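Local structure of hypothetical methylmalonyl-CoA decarboxylase alpha subunit (Sulfolobus tokodaii, 1X0U) at residues 467-470 / 471-475. The protein is a carboxyl transferase subunit by family, probably working as a six-chain assembly whose chains each carry two folds of the ClpP/crotonase type. Numbering follows the deposited sequence.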
loop_
_atom_site.group_PDB
_atom_site.type_symbol
_atom_site.label_atom_id
_atom_site.label_comp_id
_atom_site.label_asym_id
_atom_site.label_seq_id
_atom_site.Cartn_x
_atom_site.Cartn_y
_atom_site.Cartn_z
ATOM N N ALA A 467 -25.793 -16.905 -49.567
ATOM C CA ALA A 467 -26.388 -18.176 -49.177
ATOM C C ALA A 467 -25.302 -19.147 -48.740
ATOM O O ALA A 467 -25.474 -19.885 -47.769
ATOM C CB ALA A 467 -27.171 -18.762 -50.348
ATOM N N GLU A 468 -24.179 -19.139 -49.456
ATOM C CA GLU A 468 -23.068 -20.032 -49.136
ATOM C C GLU A 468 -22.240 -19.544 -47.943
ATOM O O GLU A 468 -21.776 -20.344 -47.131
ATOM C CB GLU A 468 -22.172 -20.226 -50.366
ATOM C CG GLU A 468 -21.282 -19.043 -50.714
ATOM C CD GLU A 468 -20.397 -19.312 -51.927
ATOM O OE1 GLU A 468 -19.449 -18.529 -52.158
ATOM O OE2 GLU A 468 -20.647 -20.302 -52.651
ATOM N N TYR A 469 -22.063 -18.232 -47.840
ATOM C CA TYR A 469 -21.309 -17.658 -46.739
ATOM C C TYR A 469 -22.016 -17.953 -45.418
ATOM O O TYR A 469 -21.374 -18.211 -44.402
ATOM C CB TYR A 469 -21.183 -16.145 -46.915
ATOM C CG TYR A 469 -20.287 -15.478 -45.897
ATOM C CD1 TYR A 469 -18.905 -15.458 -46.069
ATOM C CD2 TYR A 469 -20.817 -14.888 -44.749
ATOM C CE1 TYR A 469 -18.069 -14.862 -45.126
ATOM C CE2 TYR A 469 -19.990 -14.292 -43.797
ATOM C CZ TYR A 469 -18.616 -14.286 -43.995
ATOM O OH TYR A 469 -17.787 -13.719 -43.061
ATOM N N ARG A 470 -23.345 -17.940 -45.437
ATOM C CA ARG A 470 -24.112 -18.182 -44.218
ATOM C C ARG A 470 -24.005 -19.571 -43.595
ATOM O O ARG A 470 -23.885 -19.690 -42.379
ATOM C CB ARG A 470 -25.585 -17.831 -44.441
ATOM C CG ARG A 470 -25.841 -16.341 -44.596
ATOM C CD ARG A 470 -27.324 -16.032 -44.660
ATOM N NE ARG A 470 -28.026 -16.487 -43.462
ATOM C CZ ARG A 470 -28.010 -15.866 -42.287
ATOM N NH1 ARG A 470 -27.328 -14.741 -42.129
ATOM N NH2 ARG A 470 -28.676 -16.383 -41.263
ATOM N N LYS A 471 -24.056 -20.632 -44.393
ATOM C CA LYS A 471 -23.943 -21.951 -43.775
ATOM C C LYS A 471 -22.489 -22.180 -43.394
ATOM O O LYS A 471 -22.180 -22.994 -42.528
ATOM C CB LYS A 471 -24.422 -23.064 -44.705
ATOM C CG LYS A 471 -23.584 -23.273 -45.945
ATOM C CD LYS A 471 -24.035 -22.365 -47.079
ATOM C CE LYS A 471 -23.821 -23.034 -48.444
ATOM N NZ LYS A 471 -22.391 -23.376 -48.695
ATOM N N LEU A 472 -21.603 -21.432 -44.036
ATOM C CA LEU A 472 -20.172 -21.518 -43.774
ATOM C C LEU A 472 -19.804 -20.800 -42.465
ATOM O O LEU A 472 -19.070 -21.342 -41.637
ATOM C CB LEU A 472 -19.402 -20.890 -44.945
ATOM C CG LEU A 472 -18.125 -21.572 -45.441
ATOM C CD1 LEU A 472 -18.462 -22.956 -45.986
ATOM C CD2 LEU A 472 -17.485 -20.724 -46.530
ATOM N N PHE A 473 -20.332 -19.588 -42.272
ATOM C CA PHE A 473 -20.017 -18.799 -41.077
ATOM C C PHE A 473 -21.192 -18.205 -40.283
ATOM O O PHE A 473 -21.022 -17.814 -39.130
ATOM C CB PHE A 473 -19.069 -17.668 -41.469
ATOM C CG PHE A 473 -17.896 -18.121 -42.285
ATOM C CD1 PHE A 473 -16.902 -18.909 -41.721
ATOM C CD2 PHE A 473 -17.796 -17.774 -43.627
ATOM C CE1 PHE A 473 -15.824 -19.345 -42.485
ATOM C CE2 PHE A 473 -16.722 -18.205 -44.399
ATOM C CZ PHE A 473 -15.736 -18.992 -43.830
ATOM N N ALA A 474 -22.371 -18.103 -40.887
ATOM C CA ALA A 474 -23.515 -17.551 -40.166
ATOM C C ALA A 474 -23.973 -18.587 -39.150
ATOM O O ALA A 474 -25.095 -19.084 -39.213
ATOM C CB ALA A 474 -24.653 -17.215 -41.126
ATOM N N ASN A 475 -23.077 -18.905 -38.221
ATOM C CA ASN A 475 -23.327 -19.889 -37.180
ATOM C C ASN A 475 -22.377 -19.595 -36.020
ATOM O O ASN A 475 -21.579 -18.661 -36.087
ATOM C CB ASN A 475 -23.061 -21.286 -37.730
ATOM C CG ASN A 475 -21.693 -21.400 -38.369
ATOM O OD1 ASN A 475 -20.667 -21.308 -37.693
ATOM N ND2 ASN A 475 -21.670 -21.586 -39.681
HETATM O O HOH W 1 -24.341 -21.774 -40.591
#
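Lys471 folds back toward Glu468 in the C-terminal part of helix 463-473, a worked example of local i to i+3 and i+4 packing within the carboxyl transferase domain, of the ClpP/crotonase clan. Its CG lies between backbone N and carbonyl carbon (chi1 66°), and further bends bring NZ to 3.6 Å from Glu468 CB, with a weak hydrogen bond to Glu468 O; the carboxylate of Glu468 turns instead to Arg465 in a salt bridge. Leu472 N also donates to Glu468 O, at 3.3 Å, a firmer bond beside the weak lysine one. Phe473 N binds Tyr469 O at 2.7 Å, and one turn apart their rings meet obliquely, planes at 56°: Phe473 CD2 sits over one face of the tyrosine, 3.3 Å from CE1. On this buried side Tyr469 packs on helix 440-447 and on Phe69 of the second subunit, whereas Phe473 touches Glu68 of that subunit and meets Trp478 edge-to-face. Ala474 sets its CB over the guanidinium of Arg470, 3.8 Å from CZ, while NH2 is salt-bridged to Glu434. Asn475 caps Trp478 N through OD1, and its ND2 donates to a water at 2.8 Å.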